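PDB 2CAL: rusticyanin from Thiobacillus ferrooxidans, which carries electrons from cytochrome c552 to the A-type oxidase in the periplasm, using a single bound copper ion. Local coordinates for residues 91-96 with 132-137; 103-108 with 124-129; 39-44 with 53-58. The protein carries 1 engineered substitution. All coordinates share one frame; numbering follows the deposited sequence. Where two conformers were deposited one is given.

Contact 1 (91-96 with 132-137); sequences KGPPYA and TYYYVC. With CU1 (copper (I) ion), chain B.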
loop_
_atom_site.group_PDB
_atom_site.type_symbol
_atom_site.label_atom_id
_atom_site.label_comp_id
_atom_site.label_asym_id
_atom_site.label_seq_id
_atom_site.Cartn_x
_atom_site.Cartn_y
_atom_site.Cartn_z
ATOM N N LYS A 91 14.742 -1.782 -0.142
ATOM C CA LYS A 91 15.434 -0.875 -1.067
ATOM C C LYS A 91 14.726 0.482 -1.168
ATOM O O LYS A 91 13.522 0.483 -1.434
ATOM C CB LYS A 91 15.518 -1.505 -2.451
ATOM C CG LYS A 91 15.967 -0.556 -3.550
ATOM C CD LYS A 91 17.403 -0.115 -3.436
ATOM C CE LYS A 91 17.775 1.114 -4.229
ATOM N NZ LYS A 91 16.826 1.603 -5.280
ATOM N N GLY A 92 15.435 1.571 -0.973
ATOM C CA GLY A 92 14.890 2.910 -0.988
ATOM C C GLY A 92 15.072 3.559 -2.367
ATOM O O GLY A 92 15.700 3.012 -3.274
ATOM N N PRO A 93 14.494 4.753 -2.490
ATOM C CA PRO A 93 14.559 5.507 -3.751
ATOM C C PRO A 93 15.918 6.110 -4.008
ATOM O O PRO A 93 16.746 6.164 -3.092
ATOM C CB PRO A 93 13.495 6.590 -3.490
ATOM C CG PRO A 93 13.602 6.833 -1.990
ATOM C CD PRO A 93 13.698 5.450 -1.429
ATOM N N PRO A 94 16.203 6.602 -5.224
ATOM C CA PRO A 94 15.260 6.637 -6.339
ATOM C C PRO A 94 15.138 5.273 -6.981
ATOM O O PRO A 94 16.066 4.470 -6.971
ATOM C CB PRO A 94 15.893 7.642 -7.314
ATOM C CG PRO A 94 17.343 7.486 -7.099
ATOM C CD PRO A 94 17.491 7.199 -5.628
ATOM N N TYR A 95 13.987 4.982 -7.571
ATOM C CA TYR A 95 13.707 3.748 -8.295
ATOM C C TYR A 95 13.816 3.946 -9.791
ATOM O O TYR A 95 13.394 4.973 -10.334
ATOM C CB TYR A 95 12.272 3.291 -7.924
ATOM C CG TYR A 95 12.134 3.063 -6.433
ATOM C CD1 TYR A 95 11.458 3.965 -5.599
ATOM C CD2 TYR A 95 12.700 1.946 -5.850
ATOM C CE1 TYR A 95 11.371 3.728 -4.234
ATOM C CE2 TYR A 95 12.633 1.672 -4.485
ATOM C CZ TYR A 95 11.928 2.588 -3.711
ATOM O OH TYR A 95 11.840 2.395 -2.345
ATOM N N ALA A 96 14.364 2.924 -10.437
ATOM C CA ALA A 96 14.435 2.852 -11.877
ATOM C C ALA A 96 13.057 2.692 -12.480
ATOM O O ALA A 96 12.109 2.307 -11.773
ATOM C CB ALA A 96 15.342 1.678 -12.287
ATOM N N THR A 132 13.791 0.023 8.519
ATOM C CA THR A 132 13.138 0.883 7.527
ATOM C C THR A 132 12.809 0.087 6.281
ATOM O O THR A 132 13.639 -0.692 5.806
ATOM C CB THR A 132 14.038 2.096 7.193
ATOM O OG1 THR A 132 14.241 2.762 8.430
ATOM C CG2 THR A 132 13.406 3.044 6.184
ATOM N N TYR A 133 11.596 0.262 5.786
ATOM C CA TYR A 133 11.109 -0.352 4.564
ATOM C C TYR A 133 10.426 0.707 3.722
ATOM O O TYR A 133 10.222 1.828 4.105
ATOM C CB TYR A 133 10.136 -1.480 4.877
ATOM C CG TYR A 133 10.599 -2.532 5.859
ATOM C CD1 TYR A 133 10.569 -2.392 7.252
ATOM C CD2 TYR A 133 11.108 -3.737 5.390
ATOM C CE1 TYR A 133 11.006 -3.367 8.117
ATOM C CE2 TYR A 133 11.541 -4.736 6.251
ATOM C CZ TYR A 133 11.483 -4.544 7.633
ATOM O OH TYR A 133 11.928 -5.546 8.461
ATOM N N TYR A 134 10.100 0.280 2.479
ATOM C CA TYR A 134 9.427 1.142 1.496
ATOM C C TYR A 134 8.316 0.278 0.905
ATOM O O TYR A 134 8.508 -0.908 0.635
ATOM C CB TYR A 134 10.390 1.660 0.424
ATOM C CG TYR A 134 11.509 2.445 1.068
ATOM C CD1 TYR A 134 11.401 3.817 1.270
ATOM C CD2 TYR A 134 12.648 1.794 1.556
ATOM C CE1 TYR A 134 12.436 4.501 1.893
ATOM C CE2 TYR A 134 13.663 2.483 2.186
ATOM C CZ TYR A 134 13.553 3.850 2.352
ATOM O OH TYR A 134 14.579 4.567 2.986
ATOM N N TYR A 135 7.151 0.925 0.674
ATOM C CA TYR A 135 6.071 0.278 -0.092
ATOM C C TYR A 135 6.110 0.925 -1.469
ATOM O O TYR A 135 6.152 2.133 -1.621
ATOM C CB TYR A 135 4.691 0.378 0.554
ATOM C CG TYR A 135 4.203 1.738 0.974
ATOM C CD1 TYR A 135 4.583 2.358 2.177
ATOM C CD2 TYR A 135 3.338 2.438 0.152
ATOM C CE1 TYR A 135 4.118 3.605 2.530
ATOM C CE2 TYR A 135 2.857 3.688 0.512
ATOM C CZ TYR A 135 3.230 4.285 1.714
ATOM O OH TYR A 135 2.744 5.530 2.001
ATOM N N VAL A 136 6.151 0.082 -2.514
ATOM C CA VAL A 136 6.460 0.487 -3.875
ATOM C C VAL A 136 5.528 -0.210 -4.845
ATOM O O VAL A 136 5.184 -1.387 -4.719
ATOM C CB VAL A 136 7.927 0.112 -4.180
ATOM C CG1 VAL A 136 8.448 0.584 -5.534
ATOM C CG2 VAL A 136 8.920 0.629 -3.120
ATOM N N CYS A 137 5.152 0.518 -5.906
ATOM C CA CYS A 137 4.479 -0.061 -7.057
ATOM C C CYS A 137 5.500 -0.512 -8.125
ATOM O O CYS A 137 6.443 0.226 -8.401
ATOM C CB CYS A 137 3.485 0.954 -7.664
ATOM S SG CYS A 137 2.625 0.227 -9.112
HETATM CU CU CU1 B . 1.331 1.872 -9.570
#

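Contact 2 (103-108 with 124-129); sequences PIVAGT and FTWHPT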
loop_
_atom_site.group_PDB
_atom_site.type_symbol
_atom_site.label_atom_id
_atom_site.label_comp_id
_atom_site.label_asym_id
_atom_site.label_seq_id
_atom_site.Cartn_x
_atom_site.Cartn_y
_atom_site.Cartn_z
ATOM N N PRO A 103 14.917 -8.669 -2.458
ATOM C CA PRO A 103 13.706 -9.428 -2.230
ATOM C C PRO A 103 12.546 -8.571 -1.718
ATOM O O PRO A 103 12.682 -7.664 -0.909
ATOM C CB PRO A 103 14.120 -10.455 -1.160
ATOM C CG PRO A 103 15.374 -9.953 -0.588
ATOM C CD PRO A 103 15.952 -8.873 -1.422
ATOM N N ILE A 104 11.372 -8.946 -2.217
ATOM C CA ILE A 104 10.119 -8.353 -1.718
ATOM C C ILE A 104 9.756 -9.139 -0.460
ATOM O O ILE A 104 9.584 -10.359 -0.468
ATOM C CB ILE A 104 9.015 -8.363 -2.780
ATOM C CG1 ILE A 104 9.346 -7.469 -3.975
ATOM C CG2 ILE A 104 7.685 -7.941 -2.144
ATOM C CD1 ILE A 104 8.568 -7.742 -5.218
ATOM N N VAL A 105 9.714 -8.400 0.656
ATOM C CA VAL A 105 9.534 -9.085 1.934
ATOM C C VAL A 105 8.086 -9.484 2.189
ATOM O O VAL A 105 7.834 -10.430 2.922
ATOM C CB VAL A 105 10.094 -8.298 3.124
ATOM C CG1 VAL A 105 11.593 -8.026 2.923
ATOM C CG2 VAL A 105 9.375 -6.978 3.369
ATOM N N ALA A 106 7.171 -8.742 1.600
ATOM C CA ALA A 106 5.746 -9.025 1.674
ATOM C C ALA A 106 5.088 -8.130 0.612
ATOM O O ALA A 106 5.569 -7.045 0.337
ATOM C CB ALA A 106 5.183 -8.741 3.057
ATOM N N GLY A 107 3.998 -8.636 0.025
ATOM C CA GLY A 107 3.333 -7.776 -0.945
ATOM C C GLY A 107 2.548 -8.557 -1.984
ATOM O O GLY A 107 2.418 -9.774 -1.852
ATOM N N THR A 108 2.093 -7.798 -2.974
ATOM C CA THR A 108 1.172 -8.353 -3.961
ATOM C C THR A 108 1.800 -8.448 -5.358
ATOM O O THR A 108 2.792 -7.780 -5.687
ATOM C CB THR A 108 -0.093 -7.466 -4.045
ATOM O OG1 THR A 108 0.161 -6.247 -4.787
ATOM C CG2 THR A 108 -0.547 -7.013 -2.666
ATOM N N PHE A 124 -3.021 -9.225 3.021
ATOM C CA PHE A 124 -1.876 -10.088 3.404
ATOM C C PHE A 124 -1.413 -9.693 4.827
ATOM O O PHE A 124 -1.700 -8.580 5.269
ATOM C CB PHE A 124 -0.762 -10.031 2.393
ATOM C CG PHE A 124 -0.042 -8.729 2.231
ATOM C CD1 PHE A 124 1.025 -8.385 3.029
ATOM C CD2 PHE A 124 -0.425 -7.811 1.259
ATOM C CE1 PHE A 124 1.671 -7.167 2.861
ATOM C CE2 PHE A 124 0.219 -6.604 1.107
ATOM C CZ PHE A 124 1.280 -6.246 1.905
ATOM N N THR A 125 -0.704 -10.613 5.446
ATOM C CA THR A 125 -0.136 -10.339 6.774
ATOM C C THR A 125 1.366 -10.227 6.681
ATOM O O THR A 125 2.024 -10.767 5.778
ATOM C CB THR A 125 -0.554 -11.450 7.720
ATOM O OG1 THR A 125 -0.383 -11.036 9.091
ATOM C CG2 THR A 125 0.318 -12.698 7.631
ATOM N N TRP A 126 1.978 -9.539 7.625
ATOM C CA TRP A 126 3.374 -9.173 7.627
ATOM C C TRP A 126 3.861 -9.087 9.052
ATOM O O TRP A 126 3.220 -8.456 9.889
ATOM C CB TRP A 126 3.571 -7.841 6.874
ATOM C CG TRP A 126 4.963 -7.296 6.739
ATOM C CD1 TRP A 126 6.120 -8.026 6.477
ATOM C CD2 TRP A 126 5.379 -5.906 6.821
ATOM N NE1 TRP A 126 7.187 -7.157 6.411
ATOM C CE2 TRP A 126 6.776 -5.855 6.626
ATOM C CE3 TRP A 126 4.707 -4.698 7.066
ATOM C CZ2 TRP A 126 7.472 -4.667 6.662
ATOM C CZ3 TRP A 126 5.406 -3.524 7.104
ATOM C CH2 TRP A 126 6.777 -3.511 6.904
ATOM N N HIS A 127 5.009 -9.722 9.303
ATOM C CA HIS A 127 5.632 -9.762 10.622
ATOM C C HIS A 127 7.082 -9.263 10.495
ATOM O O HIS A 127 7.958 -10.126 10.534
ATOM C CB HIS A 127 5.615 -11.190 11.190
ATOM C CG HIS A 127 4.274 -11.707 11.574
ATOM N ND1 HIS A 127 3.814 -11.602 12.883
ATOM C CD2 HIS A 127 3.329 -12.370 10.888
ATOM C CE1 HIS A 127 2.613 -12.157 12.916
ATOM N NE2 HIS A 127 2.275 -12.622 11.742
ATOM N N PRO A 128 7.302 -7.970 10.284
ATOM C CA PRO A 128 8.671 -7.497 10.023
ATOM C C PRO A 128 9.559 -7.416 11.264
ATOM O O PRO A 128 9.115 -7.171 12.385
ATOM C CB PRO A 128 8.465 -6.059 9.542
ATOM C CG PRO A 128 7.177 -5.659 10.201
ATOM C CD PRO A 128 6.287 -6.883 10.197
ATOM N N THR A 129 10.851 -7.628 10.997
ATOM C CA THR A 129 11.837 -7.203 11.957
ATOM C C THR A 129 11.900 -5.685 11.922
ATOM O O THR A 129 11.549 -4.976 10.962
ATOM C CB THR A 129 13.229 -7.783 11.665
ATOM O OG1 THR A 129 13.644 -7.334 10.388
ATOM C CG2 THR A 129 13.148 -9.305 11.578
#

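Contact 3 (39-44 with 53-58); sequences VVAAAV and FEVHDK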
loop_
_atom_site.group_PDB
_atom_site.type_symbol
_atom_site.label_atom_id
_atom_site.label_comp_id
_atom_site.label_asym_id
_atom_site.label_seq_id
_atom_site.Cartn_x
_atom_site.Cartn_y
_atom_site.Cartn_z
ATOM N N VAL A 39 -3.488 -1.706 8.233
ATOM C CA VAL A 39 -3.109 -0.722 7.228
ATOM C C VAL A 39 -4.036 -0.904 6.018
ATOM O O VAL A 39 -4.059 -2.016 5.466
ATOM C CB VAL A 39 -1.659 -0.922 6.808
ATOM C CG1 VAL A 39 -1.292 0.075 5.700
ATOM C CG2 VAL A 39 -0.705 -0.787 7.997
ATOM N N VAL A 40 -4.728 0.157 5.631
ATOM C CA VAL A 40 -5.569 0.033 4.409
ATOM C C VAL A 40 -5.058 1.070 3.429
ATOM O O VAL A 40 -5.168 2.286 3.623
ATOM C CB VAL A 40 -7.069 0.169 4.713
ATOM C CG1 VAL A 40 -7.844 -0.084 3.412
ATOM C CG2 VAL A 40 -7.504 -0.799 5.807
ATOM N N ALA A 41 -4.480 0.545 2.336
ATOM C CA ALA A 41 -3.891 1.365 1.299
ATOM C C ALA A 41 -4.638 1.243 -0.020
ATOM O O ALA A 41 -5.137 0.163 -0.336
ATOM C CB ALA A 41 -2.442 0.899 1.047
ATOM N N ALA A 42 -4.686 2.342 -0.746
ATOM C CA ALA A 42 -5.317 2.334 -2.087
ATOM C C ALA A 42 -4.410 2.996 -3.076
ATOM O O ALA A 42 -3.649 3.911 -2.790
ATOM C CB ALA A 42 -6.630 3.123 -2.055
ATOM N N ALA A 43 -4.464 2.481 -4.303
ATOM C CA ALA A 43 -3.747 3.066 -5.442
ATOM C C ALA A 43 -4.607 4.152 -6.125
ATOM O O ALA A 43 -5.616 3.792 -6.749
ATOM C CB ALA A 43 -3.396 1.975 -6.439
ATOM N N VAL A 44 -4.217 5.393 -5.994
ATOM C CA VAL A 44 -4.785 6.577 -6.631
ATOM C C VAL A 44 -6.313 6.619 -6.385
ATOM O O VAL A 44 -7.166 6.336 -7.233
ATOM C CB VAL A 44 -4.500 6.704 -8.147
ATOM C CG1 VAL A 44 -4.824 8.104 -8.649
ATOM C CG2 VAL A 44 -3.036 6.383 -8.464
ATOM N N PHE A 53 -0.007 6.257 -3.666
ATOM C CA PHE A 53 -0.798 5.489 -2.727
ATOM C C PHE A 53 -1.452 6.426 -1.691
ATOM O O PHE A 53 -0.769 7.374 -1.260
ATOM C CB PHE A 53 0.073 4.498 -1.933
ATOM C CG PHE A 53 0.747 3.416 -2.753
ATOM C CD1 PHE A 53 0.020 2.321 -3.195
ATOM C CD2 PHE A 53 2.109 3.499 -3.055
ATOM C CE1 PHE A 53 0.670 1.283 -3.880
ATOM C CE2 PHE A 53 2.762 2.475 -3.708
ATOM C CZ PHE A 53 2.031 1.370 -4.116
ATOM N N GLU A 54 -2.670 6.102 -1.308
ATOM C CA GLU A 54 -3.307 6.799 -0.197
ATOM C C GLU A 54 -3.466 5.798 0.954
ATOM O O GLU A 54 -3.914 4.650 0.779
ATOM C CB GLU A 54 -4.662 7.385 -0.609
ATOM C CG GLU A 54 -4.537 8.717 -1.363
ATOM C CD GLU A 54 -3.847 8.569 -2.715
ATOM O OE1 GLU A 54 -4.347 7.866 -3.619
ATOM O OE2 GLU A 54 -2.803 9.249 -2.801
ATOM N N VAL A 55 -3.156 6.301 2.138
ATOM C CA VAL A 55 -3.333 5.547 3.377
ATOM C C VAL A 55 -3.908 6.548 4.384
ATOM O O VAL A 55 -3.307 7.594 4.619
ATOM C CB VAL A 55 -2.021 4.938 3.930
ATOM C CG1 VAL A 55 -2.272 4.190 5.245
ATOM C CG2 VAL A 55 -1.399 3.992 2.925
ATOM N N HIS A 56 -5.056 6.205 4.944
ATOM C CA HIS A 56 -5.723 7.070 5.941
ATOM C C HIS A 56 -5.925 8.474 5.373
ATOM O O HIS A 56 -5.768 9.496 6.023
ATOM C CB HIS A 56 -4.948 7.106 7.289
ATOM C CG HIS A 56 -5.886 7.286 8.466
ATOM N ND1 HIS A 56 -6.122 6.258 9.322
ATOM C CD2 HIS A 56 -6.659 8.304 8.842
ATOM C CE1 HIS A 56 -7.017 6.657 10.245
ATOM N NE2 HIS A 56 -7.342 7.906 9.976
ATOM N N ASP A 57 -6.276 8.534 4.063
ATOM C CA ASP A 57 -6.570 9.737 3.341
ATOM C C ASP A 57 -5.375 10.652 3.108
ATOM O O ASP A 57 -5.559 11.812 2.725
ATOM C CB ASP A 57 -7.686 10.562 4.017
ATOM C CG ASP A 57 -8.578 11.230 2.991
ATOM O OD1 ASP A 57 -8.827 10.674 1.913
ATOM O OD2 ASP A 57 -9.017 12.334 3.346
ATOM N N LYS A 58 -4.161 10.137 3.297
ATOM C CA LYS A 58 -2.926 10.885 3.070
ATOM C C LYS A 58 -2.163 10.293 1.879
ATOM O O LYS A 58 -2.219 9.093 1.636
ATOM C CB LYS A 58 -2.006 10.861 4.295
ATOM C CG LYS A 58 -2.642 11.436 5.579
ATOM C CD LYS A 58 -3.029 12.913 5.387
ATOM C CE LYS A 58 -1.832 13.819 5.180
ATOM N NZ LYS A 58 -2.241 15.220 4.849
HETATM O O HOH W 1 -7.103 4.106 4.367
#

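Contact 1 (91-96 with 132-137)
With CG anti to the carbonyl carbon in both residues (chi1 -59° each), Tyr95 and Tyr134 each set out toward the other's segment, and the Tyr95 hydroxyl meets the root of the other side chain, OH lying 3.2 Å from Tyr134 CB. That hydroxyl also donates to Lys91 O at 2.7 Å, on a lone pair in the carbonyl plane, so tyrosine ties the loop to itself while its ring packs on the strand. Over the Tyr95 ring centre sits Val136 CG1, 4.3 Å from the centroid; Pro93 CA lies over the opposite face. The Tyr134 ring receives two CH-pi contacts on a face, from Gly92 CA, 3.6 Å from its centroid, and from Pro93 CD at 4.1 Å from the same centroid. Glycine suits this place because a CB would come tight against Tyr134 CZ. Lys91 NZ curls back to Gly92 O at 2.7 Å, a further tie within the loop. Just past the end of the strand, Cys137 binds copper through SG at 2.1 Å, with His84 and Met147 as the other protein ligands. An aromatic-rich strand that leads straight into the cysteine ligand belongs to the cupredoxin fold of blue copper proteins.

Contact 2 (103-108 with 124-129)
Phe124 lays one face of its ring over the backbone of Gly107, a CH-pi contact with Gly107 CA 4.1 Å from the ring centroid and 21° off the normal. In this cupredoxin beta-sandwich, the ring reaches from strand 119-126 to a connection that turns a corner at Ala106. CG of Phe124 stands between the backbone N and the carbonyl carbon (chi1 66°), which turns the ring toward that corner. Glycine is called for at 107, since at its backbone angles a CB would jam against the preceding carbonyl oxygen. The small methyl of Ala106 touches both aromatic rings, its CB 3.9 Å from Phe124 CE1 and 3.6 Å from Trp126 CD1. Thr108 turns CG2 to the phenyl ring, 3.9 Å from Phe124 CE2, while its OG1 is hydrogen-bonded to Phe86 N; threonine thus serves an apolar and a polar neighbour at once. An alanine in place of Phe124 would probably open a gap beside Gly107 and leave the methyls of Ala106 and Thr108 without their shared apolar partner. Trp126 has Pro128 CG over one face and packs edge-to-face with Tyr133. At the far end of the contact, Val105 CG2 approaches the indole at Trp126 NE1, 3.8 Å away.

Contact 3 (39-44 with 53-58)
Ala42 and Glu54 face each other as an antiparallel hydrogen-bonded pair. Ala42 N donates to Glu54 O at 2.9 Å. In return Glu54 N donates to Ala42 O at 2.8 Å, and both bonds are nearly straight. The same carbonyls take CA-H...O contacts, Glu54 O from Ala41 CA and Ala42 O from Phe53 CA. Ala43 and Phe53 form the next pair, a non-hydrogen-bonded one. On the face bearing Ala41 and Val55, Ala41 CB meets Val55 CG2 at 3.8 Å. Farther along, a water bridges strand 39-43 and the turn, donating to Val40 O at 2.8 Å and accepting from His56 N at 3.0 Å. The Glu54 chain bends at chi2 (66°), bringing OE1 to 3.3 Å from Val44 CA. Its carboxylate is held by bonds from neighbouring residues, OE1 from Leu45 N and OE2 with Ser52 OG, so this buried acid has polar partners on both oxygens. A type I' turn from Val55 to Lys58 reverses the chain, and His56 ND1 is bonded to Asp21 OD1. Phe53 carries its ring toward the copper region, edge-to-face with Phe86 and against Tyr135, while Ala43 lies close to the copper ligands His84 and Met147. This is a beta hairpin of the cupredoxin fold, one end of which lines the surroundings of the blue copper site.

In the fold
Along the chain contact 3 closes first; contact 1 then opens, and both segments of contact 2 lie between its two halves. Contacts 2 and 3 both reach the sheet that includes strands 36-43, 53-55, 70-77 and 119-126, contact 2 through strand 119-126; their centres are about 17 Å apart, and they do not touch. Contact 1 belongs to the other sheet through strand 131-136, which follows strand 119-126 in sequence. Its centre is about 14 Å from that of contact 2 and 16 Å from that of contact 3, and it touches both: Tyr133 packs on Pro128, and Phe53 on Cys137. Contact between the two sheets of the sandwich thus runs up to the copper ligand itself.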